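Local coordinates for DNA/pantothenate metabolism flavoprotein (Streptomyces sparsogenes DSM 40356, PDB 7CFU) that binds flavin mononucleotide and, as an FMN-dependent cysteine decarboxylase named SpaF, probably decarboxylates a cysteine residue oxidatively during biosynthesis, at residues 31-36 with 182-187; 103-108 with 136-141. All blocks are in the same frame, centred on the assembly; numbering follows the deposited sequence.

Contact 1: 31-36 with 182-187; sequences SFSAVA and GSLGDF. With FMN (flavin mononucleotide), chain Y.
Leu184 lays its branched end against Ser33 and Ala36, and this small apolar patch is the close-packed part of the contact. Leu184 CG lies 3.9 Å from Ser33 CB, while Leu184 CD1 sits between Ala36 CB at 3.9 Å and Ser33 CB at 4.0 Å, one branch thus bridging two residues. Val140 and Leu105 pack on the same leucine. Toward Gly182 the fit is looser and water takes over: Ser33 OG, anti to its own carbonyl carbon and beside the backbone N (chi1 -69°), is 3.1 Å from a water that donates to Gly182 O at 2.6 Å. The water spans what the two residues do not close directly.

Away from Leu184, the 31-36 segment turns to the flavin. Ser31 OG donates to FMN O4 at 2.8 Å and, in an ST turn, accepts from Ser33 N at 3.0 Å, so one hydroxyl ties the flavin to the start of the turn. Phe32 N donates to FMN N5, and the Phe32 ring turns one face to FMN C6, which lies 3.3 Å from the ring plane, over its centre. Ala72 of the second subunit and Gly89 of the third also pack on Phe32. The arrangement is that of a flavin site in a Rossmann-like flavoprotein, built on the loop between strand 23-28 and helix 37-48.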
loop_
_atom_site.group_PDB
_atom_site.type_symbol
_atom_site.label_atom_id
_atom_site.label_comp_id
_atom_site.label_asym_id
_atom_site.label_seq_id
_atom_site.Cartn_x
_atom_site.Cartn_y
_atom_site.Cartn_z
ATOM N N SER A 31 -16.930 22.441 -9.753
ATOM C CA SER A 31 -17.542 22.961 -10.966
ATOM C C SER A 31 -16.455 23.376 -11.954
ATOM O O SER A 31 -15.339 23.716 -11.550
ATOM C CB SER A 31 -18.446 24.163 -10.649
ATOM O OG SER A 31 -18.654 24.985 -11.790
ATOM N N PHE A 32 -16.789 23.342 -13.255
ATOM C CA PHE A 32 -15.906 23.927 -14.269
ATOM C C PHE A 32 -15.399 25.302 -13.857
ATOM O O PHE A 32 -14.257 25.667 -14.155
ATOM C CB PHE A 32 -16.615 24.065 -15.620
ATOM C CG PHE A 32 -16.795 22.778 -16.367
ATOM C CD1 PHE A 32 -15.707 22.143 -16.951
ATOM C CD2 PHE A 32 -18.053 22.235 -16.534
ATOM C CE1 PHE A 32 -15.871 20.967 -17.658
ATOM C CE2 PHE A 32 -18.228 21.059 -17.239
ATOM C CZ PHE A 32 -17.134 20.422 -17.805
ATOM N N SER A 33 -16.251 26.103 -13.219
ATOM C CA SER A 33 -15.876 27.469 -12.889
ATOM C C SER A 33 -14.889 27.573 -11.738
ATOM O O SER A 33 -14.537 28.700 -11.375
ATOM C CB SER A 33 -17.128 28.287 -12.577
ATOM O OG SER A 33 -17.888 28.467 -13.758
ATOM N N ALA A 34 -14.428 26.461 -11.154
ATOM C CA ALA A 34 -13.383 26.555 -10.141
ATOM C C ALA A 34 -12.081 27.105 -10.719
ATOM O O ALA A 34 -11.240 27.589 -9.959
ATOM C CB ALA A 34 -13.138 25.190 -9.488
ATOM N N VAL A 35 -11.905 27.057 -12.046
ATOM C CA VAL A 35 -10.728 27.655 -12.673
ATOM C C VAL A 35 -10.697 29.165 -12.484
ATOM O O VAL A 35 -9.653 29.787 -12.695
ATOM C CB VAL A 35 -10.646 27.309 -14.181
ATOM C CG1 VAL A 35 -10.537 25.833 -14.381
ATOM C CG2 VAL A 35 -11.852 27.864 -14.941
ATOM N N ALA A 36 -11.821 29.775 -12.104
ATOM C CA ALA A 36 -11.867 31.211 -11.872
ATOM C C ALA A 36 -11.356 31.624 -10.494
ATOM O O ALA A 36 -11.255 32.825 -10.231
ATOM C CB ALA A 36 -13.299 31.718 -12.062
ATOM N N GLY A 182 -22.288 26.336 -18.360
ATOM C CA GLY A 182 -22.588 27.586 -17.689
ATOM C C GLY A 182 -21.351 28.370 -17.296
ATOM O O GLY A 182 -20.211 27.916 -17.407
ATOM N N SER A 183 -21.590 29.593 -16.828
ATOM C CA SER A 183 -20.524 30.429 -16.301
ATOM C C SER A 183 -21.070 31.240 -15.136
ATOM O O SER A 183 -22.284 31.371 -14.958
ATOM C CB SER A 183 -19.941 31.372 -17.362
ATOM O OG SER A 183 -20.951 32.209 -17.886
ATOM N N LEU A 184 -20.145 31.781 -14.349
ATOM C CA LEU A 184 -20.498 32.527 -13.151
ATOM C C LEU A 184 -21.321 33.761 -13.493
ATOM O O LEU A 184 -21.049 34.460 -14.473
ATOM C CB LEU A 184 -19.228 32.929 -12.404
ATOM C CG LEU A 184 -18.547 31.816 -11.610
ATOM C CD1 LEU A 184 -17.074 32.145 -11.413
ATOM C CD2 LEU A 184 -19.230 31.689 -10.266
ATOM N N GLY A 185 -22.325 34.035 -12.665
ATOM C CA GLY A 185 -23.116 35.240 -12.801
ATOM C C GLY A 185 -22.363 36.460 -12.314
ATOM O O GLY A 185 -21.144 36.441 -12.127
ATOM N N ASP A 186 -23.116 37.535 -12.081
ATOM C CA ASP A 186 -22.535 38.807 -11.650
ATOM C C ASP A 186 -22.449 38.810 -10.131
ATOM O O ASP A 186 -23.287 39.367 -9.421
ATOM C CB ASP A 186 -23.343 39.987 -12.179
ATOM C CG ASP A 186 -23.239 40.133 -13.688
ATOM O OD1 ASP A 186 -22.113 39.992 -14.216
ATOM O OD2 ASP A 186 -24.276 40.400 -14.338
ATOM N N PHE A 187 -21.373 38.202 -9.633
ATOM C CA PHE A 187 -21.200 38.019 -8.203
ATOM C C PHE A 187 -20.583 39.229 -7.524
ATOM O O PHE A 187 -20.730 39.371 -6.303
ATOM C CB PHE A 187 -20.316 36.795 -7.932
ATOM C CG PHE A 187 -18.959 36.870 -8.586
ATOM C CD1 PHE A 187 -17.912 37.551 -7.977
ATOM C CD2 PHE A 187 -18.728 36.253 -9.804
ATOM C CE1 PHE A 187 -16.667 37.624 -8.579
ATOM C CE2 PHE A 187 -17.481 36.320 -10.407
ATOM C CZ PHE A 187 -16.452 37.007 -9.797
HETATM N N1 FMN Y . -21.640 20.100 -11.518
HETATM C C2 FMN Y . -22.328 21.289 -11.487
HETATM O O2 FMN Y . -23.378 21.349 -10.865
HETATM N N3 FMN Y . -21.834 22.405 -12.129
HETATM C C4 FMN Y . -20.647 22.324 -12.828
HETATM O O4 FMN Y . -20.214 23.318 -13.411
HETATM C C4A FMN Y . -19.956 21.119 -12.875
HETATM N N5 FMN Y . -18.766 21.023 -13.560
HETATM C C5A FMN Y . -18.073 19.829 -13.581
HETATM C C6 FMN Y . -16.879 19.750 -14.279
HETATM C C7 FMN Y . -16.177 18.554 -14.306
HETATM C C7M FMN Y . -14.875 18.471 -15.061
HETATM C C8 FMN Y . -16.677 17.435 -13.651
HETATM C C8M FMN Y . -15.900 16.140 -13.705
HETATM C C9 FMN Y . -17.881 17.510 -12.954
HETATM C C9A FMN Y . -18.580 18.712 -12.922
HETATM N N10 FMN Y . -19.786 18.813 -12.245
HETATM C C10 FMN Y . -20.458 20.011 -12.209
HETATM C "C1'" FMN Y . -20.352 17.639 -11.516
HETATM C "C2'" FMN Y . -19.966 17.758 -10.051
HETATM O "O2'" FMN Y . -18.553 17.831 -9.926
HETATM C "C3'" FMN Y . -20.574 16.590 -9.275
HETATM O "O3'" FMN Y . -21.975 16.757 -9.204
HETATM C "C4'" FMN Y . -19.964 16.421 -7.874
HETATM O "O4'" FMN Y . -20.549 15.299 -7.236
HETATM C "C5'" FMN Y . -20.186 17.657 -7.020
HETATM O "O5'" FMN Y . -19.420 17.545 -5.836
HETATM P P FMN Y . -19.415 18.721 -4.745
HETATM O O1P FMN Y . -19.293 18.107 -3.371
HETATM O O2P FMN Y . -18.301 19.647 -5.098
HETATM O O3P FMN Y . -20.709 19.512 -4.763
HETATM O O HOH W 1 -18.066 26.826 -16.376
#

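Contact 2: 103-108 with 136-141. With FMN (flavin mononucleotide), chain Y.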
loop_
_atom_site.group_PDB
_atom_site.type_symbol
_atom_site.label_atom_id
_atom_site.label_comp_id
_atom_site.label_asym_id
_atom_site.label_seq_id
_atom_site.Cartn_x
_atom_site.Cartn_y
_atom_site.Cartn_z
ATOM N N VAL A 103 -18.931 32.894 1.245
ATOM C CA VAL A 103 -19.146 32.881 -0.196
ATOM C C VAL A 103 -18.908 31.467 -0.704
ATOM O O VAL A 103 -17.838 30.890 -0.475
ATOM C CB VAL A 103 -18.220 33.875 -0.918
ATOM C CG1 VAL A 103 -18.304 33.673 -2.426
ATOM C CG2 VAL A 103 -18.568 35.311 -0.532
ATOM N N ILE A 104 -19.889 30.924 -1.415
ATOM C CA ILE A 104 -19.766 29.644 -2.094
ATOM C C ILE A 104 -19.636 29.945 -3.581
ATOM O O ILE A 104 -20.614 30.339 -4.232
ATOM C CB ILE A 104 -20.968 28.736 -1.808
ATOM C CG1 ILE A 104 -21.327 28.773 -0.324
ATOM C CG2 ILE A 104 -20.680 27.312 -2.251
ATOM C CD1 ILE A 104 -20.247 28.227 0.565
ATOM N N LEU A 105 -18.429 29.771 -4.123
ATOM C CA LEU A 105 -18.169 30.186 -5.496
ATOM C C LEU A 105 -17.005 29.388 -6.071
ATOM O O LEU A 105 -15.869 29.537 -5.608
ATOM C CB LEU A 105 -17.858 31.691 -5.544
ATOM C CG LEU A 105 -17.704 32.419 -6.887
ATOM C CD1 LEU A 105 -17.915 33.915 -6.676
ATOM C CD2 LEU A 105 -16.357 32.163 -7.578
ATOM N N PRO A 106 -17.228 28.557 -7.094
ATOM C CA PRO A 106 -18.544 28.229 -7.643
ATOM C C PRO A 106 -19.262 27.213 -6.773
ATOM O O PRO A 106 -18.618 26.413 -6.092
ATOM C CB PRO A 106 -18.211 27.616 -8.999
ATOM C CG PRO A 106 -16.885 26.937 -8.751
ATOM C CD PRO A 106 -16.141 27.864 -7.811
ATOM N N ALA A 107 -20.582 27.249 -6.787
ATOM C CA ALA A 107 -21.384 26.220 -6.150
ATOM C C ALA A 107 -21.879 25.259 -7.218
ATOM O O ALA A 107 -22.174 25.667 -8.343
ATOM C CB ALA A 107 -22.563 26.826 -5.389
ATOM N N THR A 108 -21.942 23.981 -6.874
ATOM C CA THR A 108 -22.530 23.000 -7.769
ATOM C C THR A 108 -24.028 22.914 -7.525
ATOM O O THR A 108 -24.536 23.365 -6.495
ATOM C CB THR A 108 -21.911 21.630 -7.539
ATOM O OG1 THR A 108 -21.922 21.375 -6.131
ATOM C CG2 THR A 108 -20.473 21.591 -8.079
ATOM N N VAL A 136 -23.312 34.431 0.309
ATOM C CA VAL A 136 -23.542 34.531 -1.126
ATOM C C VAL A 136 -23.227 33.183 -1.763
ATOM O O VAL A 136 -22.139 32.637 -1.555
ATOM C CB VAL A 136 -22.676 35.640 -1.751
ATOM C CG1 VAL A 136 -22.836 35.655 -3.264
ATOM C CG2 VAL A 136 -23.009 37.006 -1.123
ATOM N N ILE A 137 -24.165 32.669 -2.559
ATOM C CA ILE A 137 -24.023 31.400 -3.270
ATOM C C ILE A 137 -24.090 31.691 -4.762
ATOM O O ILE A 137 -25.082 32.255 -5.247
ATOM C CB ILE A 137 -25.112 30.391 -2.853
ATOM C CG1 ILE A 137 -25.060 30.142 -1.347
ATOM C CG2 ILE A 137 -25.029 29.102 -3.646
ATOM C CD1 ILE A 137 -26.236 29.343 -0.833
ATOM N N ALA A 138 -23.049 31.292 -5.493
ATOM C CA ALA A 138 -22.931 31.547 -6.928
ATOM C C ALA A 138 -22.864 30.214 -7.661
ATOM O O ALA A 138 -21.769 29.725 -7.990
ATOM C CB ALA A 138 -21.713 32.412 -7.243
ATOM N N PRO A 139 -24.013 29.607 -7.948
ATOM C CA PRO A 139 -24.019 28.298 -8.611
ATOM C C PRO A 139 -23.636 28.398 -10.079
ATOM O O PRO A 139 -23.864 29.417 -10.735
ATOM C CB PRO A 139 -25.471 27.828 -8.460
ATOM C CG PRO A 139 -26.261 29.092 -8.321
ATOM C CD PRO A 139 -25.364 30.051 -7.570
ATOM N N VAL A 140 -23.023 27.327 -10.586
ATOM C CA VAL A 140 -22.700 27.196 -12.005
ATOM C C VAL A 140 -23.052 25.790 -12.463
ATOM O O VAL A 140 -22.727 24.808 -11.788
ATOM C CB VAL A 140 -21.224 27.499 -12.295
ATOM C CG1 VAL A 140 -20.961 27.394 -13.785
ATOM C CG2 VAL A 140 -20.853 28.883 -11.781
ATOM N N MET A 141 -23.697 25.695 -13.623
ATOM C CA MET A 141 -24.096 24.432 -14.236
ATOM C C MET A 141 -24.624 24.764 -15.624
ATOM O O MET A 141 -24.887 25.928 -15.937
ATOM C CB MET A 141 -25.166 23.710 -13.412
ATOM C CG MET A 141 -26.533 24.407 -13.417
ATOM S SD MET A 141 -27.617 23.850 -12.083
ATOM C CE MET A 141 -26.909 24.765 -10.723
HETATM N N1 FMN Y . -21.640 20.100 -11.518
HETATM C C2 FMN Y . -22.328 21.289 -11.487
HETATM O O2 FMN Y . -23.378 21.349 -10.865
HETATM N N3 FMN Y . -21.834 22.405 -12.129
HETATM C C4 FMN Y . -20.647 22.324 -12.828
HETATM O O4 FMN Y . -20.214 23.318 -13.411
HETATM C C4A FMN Y . -19.956 21.119 -12.875
HETATM N N5 FMN Y . -18.766 21.023 -13.560
HETATM C C5A FMN Y . -18.073 19.829 -13.581
HETATM C C6 FMN Y . -16.879 19.750 -14.279
HETATM C C7 FMN Y . -16.177 18.554 -14.306
HETATM C C7M FMN Y . -14.875 18.471 -15.061
HETATM C C8 FMN Y . -16.677 17.435 -13.651
HETATM C C8M FMN Y . -15.900 16.140 -13.705
HETATM C C9 FMN Y . -17.881 17.510 -12.954
HETATM C C9A FMN Y . -18.580 18.712 -12.922
HETATM N N10 FMN Y . -19.786 18.813 -12.245
HETATM C C10 FMN Y . -20.458 20.011 -12.209
HETATM C "C1'" FMN Y . -20.352 17.639 -11.516
HETATM C "C2'" FMN Y . -19.966 17.758 -10.051
HETATM O "O2'" FMN Y . -18.553 17.831 -9.926
HETATM C "C3'" FMN Y . -20.574 16.590 -9.275
HETATM O "O3'" FMN Y . -21.975 16.757 -9.204
HETATM C "C4'" FMN Y . -19.964 16.421 -7.874
HETATM O "O4'" FMN Y . -20.549 15.299 -7.236
HETATM C "C5'" FMN Y . -20.186 17.657 -7.020
HETATM O "O5'" FMN Y . -19.420 17.545 -5.836
HETATM P P FMN Y . -19.415 18.721 -4.745
HETATM O O1P FMN Y . -19.293 18.107 -3.371
HETATM O O2P FMN Y . -18.301 19.647 -5.098
HETATM O O3P FMN Y . -20.709 19.512 -4.763
#
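Val140 O and Thr108 OG1, at the ends of two neighbouring parallel strands, hold the flavin ring and the phosphate of one flavin mononucleotide. Val140 O accepts from FMN N3 at 2.6 Å with an N-H...O angle of 162°. Thr108 OG1 donates to FMN O3P at 2.6 Å. This hydroxyl sits between its own backbone N and carbonyl carbon (chi1 49°), where it also caps helix 109-117 by accepting from Phe111 N.

Behind this first shell, the backbone ladder holds Val140 directly and Thr108 through its neighbour Ala107. Val140 N donates to Ala107 O at 2.9 Å, and Ala107 N donates to Ala138 O at 3.0 Å, approaching from well above the carbonyl plane. That tilted bond goes with a beta bulge, where the register slips by one residue across the cis peptide before Pro106. Earlier along the strands the pairing is regular, with Ile104 N bonded to Val136 O and Ala138 N to Ile104 O.

Side chains fill both faces. Ile104 and Ile137 lie side by side, their CG1 atoms 4.1 Å apart, and Ala107 CB meets Ile137 CG2 at 3.8 Å. Ile104 packs on Phe111 and Ile137 on Leu112 of helix 109-117. Pro106 CB touches Val140 CG2 at 4.0 Å, and Leu105 CG rests on Ala138 CB. Val103 and Val136 face helix 187-199.

Chemically, Val140 O uses the N3-H of the flavin as donor, while the hydroxyl and the capped helix start would together help to stabilise the phosphate's negative charge.

How the contacts relate
Contacts 1 and 2 lie about 8 Å apart between centres and touch directly, Ser33 OG coming within 3.3 Å of Val140 CG1 and Leu184 CD2 within 3.6 Å of Val140 CG2. Along the chain, 31-36 comes first and 182-187 last, with both strands of contact 2 between them. Contact 2 is buried in the five-stranded parallel sheet, whereas contact 1 joins loops nearer the surface, one leaving strand 23-28 and the other leading into helix 187-199. Segment 31-36 and both segments of contact 2 reach the FMN, while 182-187 backs the 31-36 loop and Val140. Segments distant in sequence thereby help to build one cofactor site, which the third subunit also joins through Ala120 O.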